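Local coordinates for protein MATE family efflux transporter (Vibrio cholerae, PDB 6IDP) that probably exports drugs and other toxic compounds across the bacterial membrane as a proton-dependent MATE family multidrug transporter, at residues V327-A332 / H352-P357; G24-M29 / A279-L284; G91-V96 / Q228-L233; A240-L245 / V381-S386. All coordinates share one frame; numbering follows the deposited sequence.

Contact 1 of 4, residues V327-A332 / H352-P357; sequences VTYVFA and HLVIVP. With OLC ((2R)-2,3-dihydroxypropyl (9Z)-octadec-9-enoate), chain E; OLC ((2R)-2,3-dihydroxypropyl (9Z)-octadec-9-enoate), chain D.
Tyr329 meets Val354 with its ring also packed against two lipid chains. Ring atom CD1 of Tyr329 lies 3.8 Å from Val354 CB. The carbonyl O of Val354 sits at the ring edge, in plane. Over one face lies C18 of a monoolein (OLC, chain D), offset toward the rim. A second monoolein (OLC, chain E) arrives obliquely, with its C2 3.2 Å from Tyr329 OH. CG of Tyr329 is anti to the backbone N (chi1 -171°), which brings the end of the ring closer to Val354. Ala332 adds a small apolar contact. Ala332 CB touches Val354 CG1 at 3.6 Å and Leu353 CB at 3.9 Å. Thr328 presents its methyl rather than its hydroxyl: Thr328 CG2 lies 3.5 Å from Leu353 O. The hydroxyl OG1 is satisfied by Ile324 O one turn earlier. The side chains meet through carbon atoms, and the tyrosine side faces lipid. Phe331 interrupts the helical path here, between helix 303-330 and helix 332-339. The partner segment belongs to helix 343-355. Phe275 of helix 263-279 packs on Thr328 and Leu353, while Ile355 rests against helix 379-435.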
loop_
_atom_site.group_PDB
_atom_site.type_symbol
_atom_site.label_atom_id
_atom_site.label_comp_id
_atom_site.label_asym_id
_atom_site.label_seq_id
_atom_site.Cartn_x
_atom_site.Cartn_y
_atom_site.Cartn_z
ATOM N N VAL A 327 3.241 -21.103 -13.317
ATOM C CA VAL A 327 4.172 -21.749 -12.402
ATOM C C VAL A 327 3.437 -22.243 -11.153
ATOM O O VAL A 327 3.650 -23.370 -10.701
ATOM C CB VAL A 327 5.311 -20.793 -11.994
ATOM C CG1 VAL A 327 6.206 -21.436 -10.948
ATOM C CG2 VAL A 327 6.121 -20.380 -13.214
ATOM N N THR A 328 2.559 -21.400 -10.615
ATOM C CA THR A 328 1.784 -21.739 -9.427
ATOM C C THR A 328 0.826 -22.897 -9.697
ATOM O O THR A 328 0.632 -23.766 -8.848
ATOM C CB THR A 328 0.980 -20.528 -8.917
ATOM O OG1 THR A 328 1.866 -19.424 -8.694
ATOM C CG2 THR A 328 0.263 -20.867 -7.618
ATOM N N TYR A 329 0.234 -22.898 -10.887
ATOM C CA TYR A 329 -0.698 -23.940 -11.310
ATOM C C TYR A 329 -0.012 -25.300 -11.371
ATOM O O TYR A 329 -0.553 -26.305 -10.898
ATOM C CB TYR A 329 -1.286 -23.586 -12.675
ATOM C CG TYR A 329 -2.420 -24.466 -13.160
ATOM C CD1 TYR A 329 -3.729 -24.224 -12.767
ATOM C CD2 TYR A 329 -2.186 -25.512 -14.047
ATOM C CE1 TYR A 329 -4.775 -25.011 -13.226
ATOM C CE2 TYR A 329 -3.222 -26.305 -14.511
ATOM C CZ TYR A 329 -4.515 -26.048 -14.098
ATOM O OH TYR A 329 -5.549 -26.833 -14.556
ATOM N N VAL A 330 1.182 -25.324 -11.956
ATOM C CA VAL A 330 1.939 -26.562 -12.081
ATOM C C VAL A 330 2.330 -27.118 -10.712
ATOM O O VAL A 330 2.218 -28.317 -10.467
ATOM C CB VAL A 330 3.207 -26.355 -12.932
ATOM C CG1 VAL A 330 4.045 -27.621 -12.955
ATOM C CG2 VAL A 330 2.832 -25.949 -14.349
ATOM N N PHE A 331 2.759 -26.238 -9.814
ATOM C CA PHE A 331 3.319 -26.670 -8.540
ATOM C C PHE A 331 2.410 -26.388 -7.342
ATOM O O PHE A 331 2.885 -26.303 -6.210
ATOM C CB PHE A 331 4.683 -26.002 -8.322
ATOM C CG PHE A 331 5.717 -26.372 -9.356
ATOM C CD1 PHE A 331 6.246 -27.655 -9.404
ATOM C CD2 PHE A 331 6.174 -25.430 -10.269
ATOM C CE1 PHE A 331 7.204 -27.994 -10.352
ATOM C CE2 PHE A 331 7.131 -25.763 -11.215
ATOM C CZ PHE A 331 7.646 -27.042 -11.257
ATOM N N ALA A 332 1.109 -26.259 -7.588
ATOM C CA ALA A 332 0.155 -25.890 -6.541
ATOM C C ALA A 332 0.141 -26.861 -5.360
ATOM O O ALA A 332 0.112 -26.432 -4.205
ATOM C CB ALA A 332 -1.243 -25.776 -7.125
ATOM N N HIS A 352 -7.282 -23.042 -4.057
ATOM C CA HIS A 352 -7.135 -21.603 -4.219
ATOM C C HIS A 352 -6.040 -21.277 -5.228
ATOM O O HIS A 352 -6.192 -20.389 -6.064
ATOM C CB HIS A 352 -6.827 -20.943 -2.872
ATOM C CG HIS A 352 -6.484 -19.488 -2.975
ATOM N ND1 HIS A 352 -7.416 -18.491 -2.792
ATOM C CD2 HIS A 352 -5.309 -18.868 -3.240
ATOM C CE1 HIS A 352 -6.829 -17.314 -2.942
ATOM N NE2 HIS A 352 -5.556 -17.515 -3.213
ATOM N N LEU A 353 -4.942 -22.021 -5.153
ATOM C CA LEU A 353 -3.754 -21.740 -5.949
ATOM C C LEU A 353 -3.903 -22.071 -7.436
ATOM O O LEU A 353 -3.074 -21.652 -8.245
ATOM C CB LEU A 353 -2.555 -22.501 -5.378
ATOM C CG LEU A 353 -2.093 -22.056 -3.992
ATOM C CD1 LEU A 353 -0.858 -22.834 -3.563
ATOM C CD2 LEU A 353 -1.823 -20.556 -3.982
ATOM N N VAL A 354 -4.943 -22.822 -7.796
ATOM C CA VAL A 354 -5.164 -23.171 -9.199
ATOM C C VAL A 354 -6.309 -22.372 -9.811
ATOM O O VAL A 354 -6.512 -22.399 -11.024
ATOM C CB VAL A 354 -5.470 -24.680 -9.385
ATOM C CG1 VAL A 354 -4.320 -25.531 -8.885
ATOM C CG2 VAL A 354 -6.768 -25.059 -8.692
ATOM N N ILE A 355 -7.054 -21.663 -8.972
ATOM C CA ILE A 355 -8.212 -20.914 -9.443
ATOM C C ILE A 355 -7.962 -19.408 -9.481
ATOM O O ILE A 355 -8.172 -18.766 -10.509
ATOM C CB ILE A 355 -9.450 -21.189 -8.561
ATOM C CG1 ILE A 355 -9.889 -22.647 -8.701
ATOM C CG2 ILE A 355 -10.597 -20.261 -8.937
ATOM C CD1 ILE A 355 -11.115 -23.002 -7.876
ATOM N N VAL A 356 -7.507 -18.853 -8.362
ATOM C CA VAL A 356 -7.388 -17.401 -8.217
ATOM C C VAL A 356 -6.194 -16.726 -8.934
ATOM O O VAL A 356 -6.378 -15.664 -9.531
ATOM C CB VAL A 356 -7.339 -17.020 -6.718
ATOM C CG1 VAL A 356 -7.262 -15.514 -6.547
ATOM C CG2 VAL A 356 -8.563 -17.566 -6.001
ATOM N N PRO A 357 -4.979 -17.320 -8.881
ATOM C CA PRO A 357 -3.815 -16.611 -9.443
ATOM C C PRO A 357 -3.943 -16.156 -10.899
ATOM O O PRO A 357 -3.339 -15.147 -11.267
ATOM C CB PRO A 357 -2.693 -17.644 -9.319
ATOM C CG PRO A 357 -3.071 -18.450 -8.140
ATOM C CD PRO A 357 -4.566 -18.574 -8.221
HETATM C C8 OLC E . -3.670 -31.944 -8.114
HETATM C C7 OLC E . -3.352 -31.228 -9.408
HETATM C C6 OLC E . -4.606 -30.631 -10.010
HETATM C C5 OLC E . -4.233 -29.852 -11.254
HETATM C C4 OLC E . -4.944 -28.515 -11.272
HETATM C C3 OLC E . -6.443 -28.721 -11.353
HETATM C C2 OLC E . -7.101 -27.426 -11.777
HETATM C C1 OLC E . -8.538 -27.683 -12.174
HETATM C C18 OLC D . -3.482 -21.913 -16.017
HETATM C C10 OLC D . -11.719 -23.925 -12.586
HETATM C C9 OLC D . -12.479 -24.785 -13.295
HETATM C C17 OLC D . -4.581 -21.573 -15.036
HETATM C C11 OLC D . -11.611 -22.475 -13.013
HETATM C C16 OLC D . -5.923 -22.008 -15.587
HETATM C C12 OLC D . -10.687 -22.354 -14.205
HETATM C C15 OLC D . -6.888 -22.166 -14.433
HETATM C C13 OLC D . -9.248 -22.285 -13.737
HETATM C C14 OLC D . -8.319 -22.179 -14.928
#

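Contact 2 of 4, residues G24-M29 / A279-L284; sequences GVLSLM and ALVAVL. With OLC ((2R)-2,3-dihydroxypropyl (9Z)-octadec-9-enoate), chain N.
Gly24 O, next to the Val25 that meets Val281, accepts two hydrogen bonds. The contact joins the two MatE regions of the chain: helix 5-39 from the first and the start of helix 281-299 from the second. This is consistent with the two-bundle MATE fold. Ser27 OG lies 2.7 Å and Leu28 N 3.0 Å from Gly24 O, both on the same face of the carbonyl plane. The hydroxyl comes in at a C=O...donor angle of 117°, tilted out of that plane. Ser27 OG also lies in hydrogen-bonding reach of Phe23 O, so its one proton is probably shared between two carbonyls of its own helix. Across the contact the touching is entirely between aliphatic groups and the methionine methyl. Val281 is the centre. Its chi1 of 67° puts CG1 between the backbone N and the carbonyl carbon and leaves CG2 anti to the N. There Val281 CG2 touches Val25 CG1 at 3.8 Å. Leu26 reaches the same methyl more loosely. Leu284 crosses Val25 at about a right angle, with Leu284 CD1 4.1 Å from Val25 CG2. Val281 CG1 packs on C13 of a monoolein chain (OLC, chain N), 3.6 Å away. Phe277 and Phe278 of helix 263-279 touch Met29. The chain of Met29 bends at chi3 (-60°), and Met29 CE ends 3.8 Å from Val281 CG2.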
loop_
_atom_site.group_PDB
_atom_site.type_symbol
_atom_site.label_atom_id
_atom_site.label_comp_id
_atom_site.label_asym_id
_atom_site.label_seq_id
_atom_site.Cartn_x
_atom_site.Cartn_y
_atom_site.Cartn_z
ATOM N N GLY A 24 12.678 -2.539 -2.056
ATOM C CA GLY A 24 12.262 -1.844 -0.853
ATOM C C GLY A 24 11.127 -2.565 -0.152
ATOM O O GLY A 24 11.185 -2.812 1.052
ATOM N N VAL A 25 10.092 -2.902 -0.914
ATOM C CA VAL A 25 8.941 -3.622 -0.383
ATOM C C VAL A 25 9.337 -5.019 0.101
ATOM O O VAL A 25 8.921 -5.452 1.174
ATOM C CB VAL A 25 7.821 -3.733 -1.439
ATOM C CG1 VAL A 25 6.715 -4.662 -0.963
ATOM C CG2 VAL A 25 7.263 -2.359 -1.752
ATOM N N LEU A 26 10.154 -5.709 -0.692
ATOM C CA LEU A 26 10.632 -7.047 -0.347
ATOM C C LEU A 26 11.463 -7.059 0.933
ATOM O O LEU A 26 11.312 -7.951 1.769
ATOM C CB LEU A 26 11.453 -7.632 -1.497
ATOM C CG LEU A 26 10.672 -8.183 -2.689
ATOM C CD1 LEU A 26 11.614 -8.548 -3.823
ATOM C CD2 LEU A 26 9.849 -9.389 -2.273
ATOM N N SER A 27 12.347 -6.076 1.076
ATOM C CA SER A 27 13.158 -5.959 2.282
ATOM C C SER A 27 12.256 -5.687 3.479
ATOM O O SER A 27 12.478 -6.208 4.572
ATOM C CB SER A 27 14.200 -4.848 2.132
ATOM O OG SER A 27 13.581 -3.576 2.040
ATOM N N LEU A 28 11.231 -4.872 3.249
ATOM C CA LEU A 28 10.250 -4.536 4.271
ATOM C C LEU A 28 9.496 -5.771 4.768
ATOM O O LEU A 28 9.361 -5.981 5.973
ATOM C CB LEU A 28 9.267 -3.494 3.726
ATOM C CG LEU A 28 8.087 -3.087 4.604
ATOM C CD1 LEU A 28 8.576 -2.623 5.961
ATOM C CD2 LEU A 28 7.274 -1.995 3.923
ATOM N N MET A 29 9.015 -6.590 3.840
ATOM C CA MET A 29 8.249 -7.778 4.206
ATOM C C MET A 29 9.128 -8.866 4.819
ATOM O O MET A 29 8.638 -9.734 5.539
ATOM C CB MET A 29 7.508 -8.330 2.987
ATOM C CG MET A 29 6.518 -7.358 2.376
ATOM S SD MET A 29 5.748 -8.031 0.894
ATOM C CE MET A 29 7.184 -8.303 -0.135
ATOM N N ALA A 279 2.462 -12.498 -4.871
ATOM C CA ALA A 279 2.367 -12.664 -6.320
ATOM C C ALA A 279 2.202 -11.323 -7.031
ATOM O O ALA A 279 2.530 -11.193 -8.210
ATOM C CB ALA A 279 1.213 -13.593 -6.675
ATOM N N LEU A 280 1.702 -10.327 -6.304
ATOM C CA LEU A 280 1.431 -9.012 -6.878
ATOM C C LEU A 280 2.422 -7.949 -6.408
ATOM O O LEU A 280 2.142 -6.754 -6.499
ATOM C CB LEU A 280 0.005 -8.571 -6.533
ATOM C CG LEU A 280 -1.148 -9.160 -7.351
ATOM C CD1 LEU A 280 -2.472 -8.911 -6.649
ATOM C CD2 LEU A 280 -1.173 -8.577 -8.760
ATOM N N VAL A 281 3.575 -8.380 -5.906
ATOM C CA VAL A 281 4.533 -7.438 -5.342
ATOM C C VAL A 281 5.156 -6.542 -6.420
ATOM O O VAL A 281 5.497 -5.393 -6.149
ATOM C CB VAL A 281 5.648 -8.174 -4.547
ATOM C CG1 VAL A 281 6.534 -8.994 -5.471
ATOM C CG2 VAL A 281 6.473 -7.184 -3.736
ATOM N N ALA A 282 5.281 -7.049 -7.642
ATOM C CA ALA A 282 5.836 -6.241 -8.725
ATOM C C ALA A 282 4.835 -5.183 -9.167
ATOM O O ALA A 282 5.216 -4.062 -9.518
ATOM C CB ALA A 282 6.238 -7.113 -9.899
ATOM N N VAL A 283 3.554 -5.541 -9.157
ATOM C CA VAL A 283 2.507 -4.590 -9.496
ATOM C C VAL A 283 2.444 -3.516 -8.415
ATOM O O VAL A 283 2.314 -2.324 -8.712
ATOM C CB VAL A 283 1.138 -5.276 -9.648
ATOM C CG1 VAL A 283 0.068 -4.257 -10.001
ATOM C CG2 VAL A 283 1.205 -6.358 -10.713
ATOM N N LEU A 284 2.564 -3.949 -7.162
ATOM C CA LEU A 284 2.580 -3.042 -6.020
ATOM C C LEU A 284 3.711 -2.019 -6.144
ATOM O O LEU A 284 3.505 -0.824 -5.928
ATOM C CB LEU A 284 2.712 -3.835 -4.719
ATOM C CG LEU A 284 2.231 -3.183 -3.420
ATOM C CD1 LEU A 284 3.322 -2.346 -2.758
ATOM C CD2 LEU A 284 0.971 -2.355 -3.660
HETATM C C18 OLC N . 5.251 -16.461 -6.377
HETATM C C17 OLC N . 5.290 -15.125 -7.084
HETATM C C16 OLC N . 6.579 -14.411 -6.740
HETATM C C12 OLC N . 9.368 -10.422 -7.465
HETATM C C15 OLC N . 6.635 -13.077 -7.452
HETATM C C13 OLC N . 8.119 -11.150 -7.912
HETATM C C14 OLC N . 7.838 -12.296 -6.965
#

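Contact 3 of 4, residues G91-V96 / Q228-L233; sequences GGLVIV and QSLTAL
Leu93 has CG anti to its backbone N (chi1 180°), while Leu233 has CG anti to its carbonyl carbon (chi1 -71°). These torsions bring the two side chains past each other in opposite directions, so that Leu93 CD2 lies 4.0 Å from Leu233 CD1. The same methyl of Leu93 does most of the touching. Leu93 CD2 sits 3.6 Å from Ser229 CB and 4.1 Å from Leu230 CD2, so three side chains of helix 226-259 meet one branch end. Val94 adds its CG2 at 4.1 Å from Leu233 CD1. Ser229 offers only its CB here. Its hydroxyl is bonded back to Asn225 O, which leaves an apolar surface toward Leu93. The helix segments are steeply crossed, at -73°. Their axes come no closer than 11.3 Å, and leucine and valine side chains span the distance. Tyr86 and Leu90 of helix 84-111 extend the contact at Ser229. Val74 of helix 54-80 touches Leu233, and Thr71 of the same helix touches Val94. The contact ties helix 84-111, in the first MatE region, to the early part of the long helix 226-259. It is steeply crossed helix packing, consistent with the helical bundles of the MATE fold.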
loop_
_atom_site.group_PDB
_atom_site.type_symbol
_atom_site.label_atom_id
_atom_site.label_comp_id
_atom_site.label_asym_id
_atom_site.label_seq_id
_atom_site.Cartn_x
_atom_site.Cartn_y
_atom_site.Cartn_z
ATOM N N GLY A 91 6.684 20.614 -1.338
ATOM C CA GLY A 91 7.409 19.576 -0.628
ATOM C C GLY A 91 7.509 19.902 0.847
ATOM O O GLY A 91 7.297 19.038 1.701
ATOM N N GLY A 92 7.829 21.158 1.144
ATOM C CA GLY A 92 7.857 21.631 2.514
ATOM C C GLY A 92 6.480 21.603 3.156
ATOM O O GLY A 92 6.344 21.234 4.322
ATOM N N LEU A 93 5.459 21.986 2.393
ATOM C CA LEU A 93 4.092 22.033 2.910
ATOM C C LEU A 93 3.587 20.645 3.298
ATOM O O LEU A 93 2.916 20.486 4.318
ATOM C CB LEU A 93 3.146 22.665 1.884
ATOM C CG LEU A 93 1.677 22.761 2.307
ATOM C CD1 LEU A 93 1.513 23.677 3.515
ATOM C CD2 LEU A 93 0.793 23.221 1.158
ATOM N N VAL A 94 3.914 19.646 2.481
ATOM C CA VAL A 94 3.504 18.269 2.736
ATOM C C VAL A 94 4.108 17.734 4.036
ATOM O O VAL A 94 3.419 17.104 4.839
ATOM C CB VAL A 94 3.902 17.347 1.569
ATOM C CG1 VAL A 94 3.734 15.885 1.956
ATOM C CG2 VAL A 94 3.071 17.673 0.338
ATOM N N ILE A 95 5.395 17.999 4.237
ATOM C CA ILE A 95 6.092 17.594 5.453
ATOM C C ILE A 95 5.429 18.202 6.689
ATOM O O ILE A 95 5.246 17.526 7.705
ATOM C CB ILE A 95 7.582 18.002 5.410
ATOM C CG1 ILE A 95 8.297 17.300 4.253
ATOM C CG2 ILE A 95 8.270 17.665 6.715
ATOM C CD1 ILE A 95 8.229 15.789 4.321
ATOM N N VAL A 96 5.055 19.476 6.591
ATOM C CA VAL A 96 4.411 20.180 7.695
ATOM C C VAL A 96 2.996 19.651 7.952
ATOM O O VAL A 96 2.626 19.392 9.097
ATOM C CB VAL A 96 4.367 21.698 7.427
ATOM C CG1 VAL A 96 3.446 22.400 8.411
ATOM C CG2 VAL A 96 5.772 22.282 7.495
ATOM N N GLN A 228 -4.827 27.554 -1.653
ATOM C CA GLN A 228 -4.874 26.982 -2.992
ATOM C C GLN A 228 -4.139 25.646 -3.047
ATOM O O GLN A 228 -4.614 24.688 -3.654
ATOM C CB GLN A 228 -4.265 27.959 -3.995
ATOM C CG GLN A 228 -4.914 27.971 -5.361
ATOM C CD GLN A 228 -4.606 29.245 -6.120
ATOM O OE1 GLN A 228 -5.236 30.280 -5.897
ATOM N NE2 GLN A 228 -3.626 29.181 -7.014
ATOM N N SER A 229 -2.974 25.594 -2.410
ATOM C CA SER A 229 -2.165 24.383 -2.389
ATOM C C SER A 229 -2.865 23.276 -1.611
ATOM O O SER A 229 -2.831 22.112 -2.008
ATOM C CB SER A 229 -0.791 24.665 -1.778
ATOM O OG SER A 229 -0.088 25.637 -2.530
ATOM N N LEU A 230 -3.497 23.650 -0.503
ATOM C CA LEU A 230 -4.230 22.697 0.319
ATOM C C LEU A 230 -5.429 22.135 -0.431
ATOM O O LEU A 230 -5.793 20.972 -0.259
ATOM C CB LEU A 230 -4.681 23.353 1.625
ATOM C CG LEU A 230 -3.570 23.591 2.649
ATOM C CD1 LEU A 230 -4.126 24.195 3.933
ATOM C CD2 LEU A 230 -2.830 22.292 2.938
ATOM N N THR A 231 -6.032 22.965 -1.273
ATOM C CA THR A 231 -7.147 22.537 -2.106
ATOM C C THR A 231 -6.682 21.539 -3.162
ATOM O O THR A 231 -7.349 20.536 -3.422
ATOM C CB THR A 231 -7.826 23.737 -2.792
ATOM O OG1 THR A 231 -8.311 24.643 -1.794
ATOM C CG2 THR A 231 -8.985 23.279 -3.661
ATOM N N ALA A 232 -5.531 21.816 -3.765
ATOM C CA ALA A 232 -4.967 20.929 -4.776
ATOM C C ALA A 232 -4.603 19.577 -4.169
ATOM O O ALA A 232 -4.929 18.530 -4.727
ATOM C CB ALA A 232 -3.749 21.570 -5.427
ATOM N N LEU A 233 -3.929 19.606 -3.023
ATOM C CA LEU A 233 -3.549 18.374 -2.339
ATOM C C LEU A 233 -4.784 17.618 -1.855
ATOM O O LEU A 233 -4.887 16.405 -2.031
ATOM C CB LEU A 233 -2.617 18.678 -1.163
ATOM C CG LEU A 233 -1.197 19.128 -1.519
ATOM C CD1 LEU A 233 -0.474 19.667 -0.291
ATOM C CD2 LEU A 233 -0.407 17.986 -2.151
#

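Contact 4 of 4, residues A240-L245 / V381-S386; sequences AMLSQL and VALTIS. With OLC ((2R)-2,3-dihydroxypropyl (9Z)-octadec-9-enoate), chain S.
Ser386, which faces Ser243, bonds twice to the flat carbonyl group of Ala382. Ser386 OG and Ser386 N reach Ala382 O from opposite faces of its plane. Ser386 OG donates to Ala382 O at 3.2 Å, with a C=O...donor angle of 148°. One backbone oxygen thus serves a side chain and a backbone N-H of the same residue. Across the contact, Ser243 OG comes to 3.8 Å from Ser386 OG. That is too long for a hydrogen bond, and each hydroxyl has its partner in its own helix. Ser243 OG is bonded to Pro239 O. Ser243 OG also lies 3.5 Å from Leu383 CD1, so a serine hydroxyl meets a methyl. Leu383 has CG anti to its backbone N (chi1 172°), and its end comes nearer helix 226-259 than its CB direction alone would bring it. Leu383 CD1 also touches Leu242 CB at 4.0 Å, the two leucines crossing obliquely. Leu383 CD2 packs on C14 of a monoolein chain (OLC, chain S), 3.7 Å away. The same lipid passes close to Thr384 OG1, which is bonded to Tyr380 O. The helix segments run nearly parallel, at 10°, with axes 9.2 Å apart. Ala382 and Ser386 also touch helix 360-375. The serine and threonine hydroxyls are thus satisfied within their own helices. What joins helix 226-259 to helix 379-435 here is van der Waals contact between small and aliphatic groups, so the two helices are not locked together by polar bonds at this point.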
loop_
_atom_site.group_PDB
_atom_site.type_symbol
_atom_site.label_atom_id
_atom_site.label_comp_id
_atom_site.label_asym_id
_atom_site.label_seq_id
_atom_site.Cartn_x
_atom_site.Cartn_y
_atom_site.Cartn_z
ATOM N N ALA A 240 -8.546 9.543 -2.111
ATOM C CA ALA A 240 -7.512 8.521 -1.983
ATOM C C ALA A 240 -7.564 7.847 -0.616
ATOM O O ALA A 240 -7.333 6.645 -0.503
ATOM C CB ALA A 240 -6.135 9.121 -2.226
ATOM N N MET A 241 -7.861 8.629 0.418
ATOM C CA MET A 241 -8.027 8.088 1.763
ATOM C C MET A 241 -9.225 7.154 1.843
ATOM O O MET A 241 -9.154 6.096 2.469
ATOM C CB MET A 241 -8.189 9.211 2.783
ATOM C CG MET A 241 -6.891 9.841 3.235
ATOM S SD MET A 241 -7.183 11.040 4.547
ATOM C CE MET A 241 -5.534 11.691 4.781
ATOM N N LEU A 242 -10.325 7.563 1.219
ATOM C CA LEU A 242 -11.533 6.748 1.171
ATOM C C LEU A 242 -11.263 5.391 0.533
ATOM O O LEU A 242 -11.830 4.381 0.944
ATOM C CB LEU A 242 -12.638 7.470 0.403
ATOM C CG LEU A 242 -13.643 8.265 1.231
ATOM C CD1 LEU A 242 -14.658 8.933 0.321
ATOM C CD2 LEU A 242 -14.332 7.349 2.228
ATOM N N SER A 243 -10.391 5.377 -0.471
ATOM C CA SER A 243 -10.055 4.145 -1.175
ATOM C C SER A 243 -9.321 3.158 -0.273
ATOM O O SER A 243 -9.404 1.949 -0.473
ATOM C CB SER A 243 -9.209 4.449 -2.411
ATOM O OG SER A 243 -9.963 5.158 -3.376
ATOM N N GLN A 244 -8.601 3.682 0.714
ATOM C CA GLN A 244 -7.886 2.840 1.665
ATOM C C GLN A 244 -8.851 2.240 2.678
ATOM O O GLN A 244 -8.559 1.229 3.311
ATOM C CB GLN A 244 -6.798 3.644 2.383
ATOM C CG GLN A 244 -5.854 4.381 1.450
ATOM C CD GLN A 244 -5.069 3.443 0.555
ATOM O OE1 GLN A 244 -4.603 2.394 0.996
ATOM N NE2 GLN A 244 -4.923 3.815 -0.709
ATOM N N LEU A 245 -10.008 2.877 2.818
ATOM C CA LEU A 245 -11.011 2.460 3.789
ATOM C C LEU A 245 -11.808 1.251 3.300
ATOM O O LEU A 245 -12.388 0.512 4.097
ATOM C CB LEU A 245 -11.953 3.629 4.094
ATOM C CG LEU A 245 -13.008 3.469 5.188
ATOM C CD1 LEU A 245 -12.359 3.391 6.561
ATOM C CD2 LEU A 245 -14.011 4.612 5.124
ATOM N N VAL A 381 -12.358 9.423 -10.296
ATOM C CA VAL A 381 -12.356 8.271 -11.189
ATOM C C VAL A 381 -11.639 7.106 -10.507
ATOM O O VAL A 381 -12.063 5.954 -10.611
ATOM C CB VAL A 381 -11.679 8.590 -12.539
ATOM C CG1 VAL A 381 -11.476 7.321 -13.359
ATOM C CG2 VAL A 381 -12.508 9.602 -13.317
ATOM N N ALA A 382 -10.562 7.421 -9.790
ATOM C CA ALA A 382 -9.792 6.414 -9.071
ATOM C C ALA A 382 -10.617 5.781 -7.952
ATOM O O ALA A 382 -10.570 4.569 -7.746
ATOM C CB ALA A 382 -8.519 7.025 -8.509
ATOM N N LEU A 383 -11.372 6.612 -7.237
ATOM C CA LEU A 383 -12.251 6.144 -6.170
ATOM C C LEU A 383 -13.381 5.281 -6.723
ATOM O O LEU A 383 -13.766 4.281 -6.112
ATOM C CB LEU A 383 -12.828 7.331 -5.391
ATOM C CG LEU A 383 -13.916 7.000 -4.363
ATOM C CD1 LEU A 383 -13.372 6.093 -3.266
ATOM C CD2 LEU A 383 -14.523 8.264 -3.771
ATOM N N THR A 384 -13.909 5.675 -7.879
ATOM C CA THR A 384 -14.980 4.927 -8.530
ATOM C C THR A 384 -14.524 3.521 -8.902
ATOM O O THR A 384 -15.242 2.546 -8.680
ATOM C CB THR A 384 -15.481 5.643 -9.800
ATOM O OG1 THR A 384 -16.009 6.927 -9.449
ATOM C CG2 THR A 384 -16.567 4.827 -10.487
ATOM N N ILE A 385 -13.324 3.422 -9.465
ATOM C CA ILE A 385 -12.777 2.136 -9.876
ATOM C C ILE A 385 -12.597 1.220 -8.666
ATOM O O ILE A 385 -12.988 0.051 -8.701
ATOM C CB ILE A 385 -11.434 2.308 -10.618
ATOM C CG1 ILE A 385 -11.652 3.049 -11.942
ATOM C CG2 ILE A 385 -10.785 0.956 -10.868
ATOM C CD1 ILE A 385 -10.376 3.366 -12.702
ATOM N N SER A 386 -12.023 1.767 -7.597
ATOM C CA SER A 386 -11.846 1.042 -6.339
ATOM C C SER A 386 -13.171 0.582 -5.735
ATOM O O SER A 386 -13.288 -0.553 -5.273
ATOM C CB SER A 386 -11.104 1.913 -5.321
ATOM O OG SER A 386 -9.779 2.183 -5.739
HETATM C C18 OLC S . -17.473 4.819 -1.094
HETATM C C10 OLC S . -18.484 9.842 -9.024
HETATM C C9 OLC S . -17.971 10.089 -10.247
HETATM C C17 OLC S . -18.335 5.090 -2.309
HETATM C C11 OLC S . -17.595 9.366 -7.895
HETATM C C8 OLC S . -16.494 9.897 -10.516
HETATM C C16 OLC S . -17.568 5.946 -3.293
HETATM C C12 OLC S . -18.400 9.308 -6.615
HETATM C C7 OLC S . -16.282 9.602 -11.985
HETATM C C15 OLC S . -18.422 6.216 -4.513
HETATM C C13 OLC S . -18.773 7.873 -6.314
HETATM C C6 OLC S . -16.875 10.721 -12.813
HETATM C C14 OLC S . -17.758 7.278 -5.362
#

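Overall arrangement
Contacts 1, 2 and 3 are buried; contact 4 is only partly so. Contact 2 lies nearest the centre of the chain, and contacts 1 and 3 lie on opposite sides of it, their centres about 45 Å apart. Contacts 3 and 4 share helix 226-259. Contacts 1 and 2 use the successive helices 303-330 and 281-299. Contact 2 joins the two MatE regions, whereas contacts 1 and 4 stay within the second. All four rely on apolar touching. An aromatic ring takes part only in contact 1. Contact 2 is aliphatic with a methionine, contact 3 mostly leucine and valine, and contact 4 mixes serines with leucines. Monoolein packs on contacts 1, 2 and 4, and another touches Val96 beside contact 3.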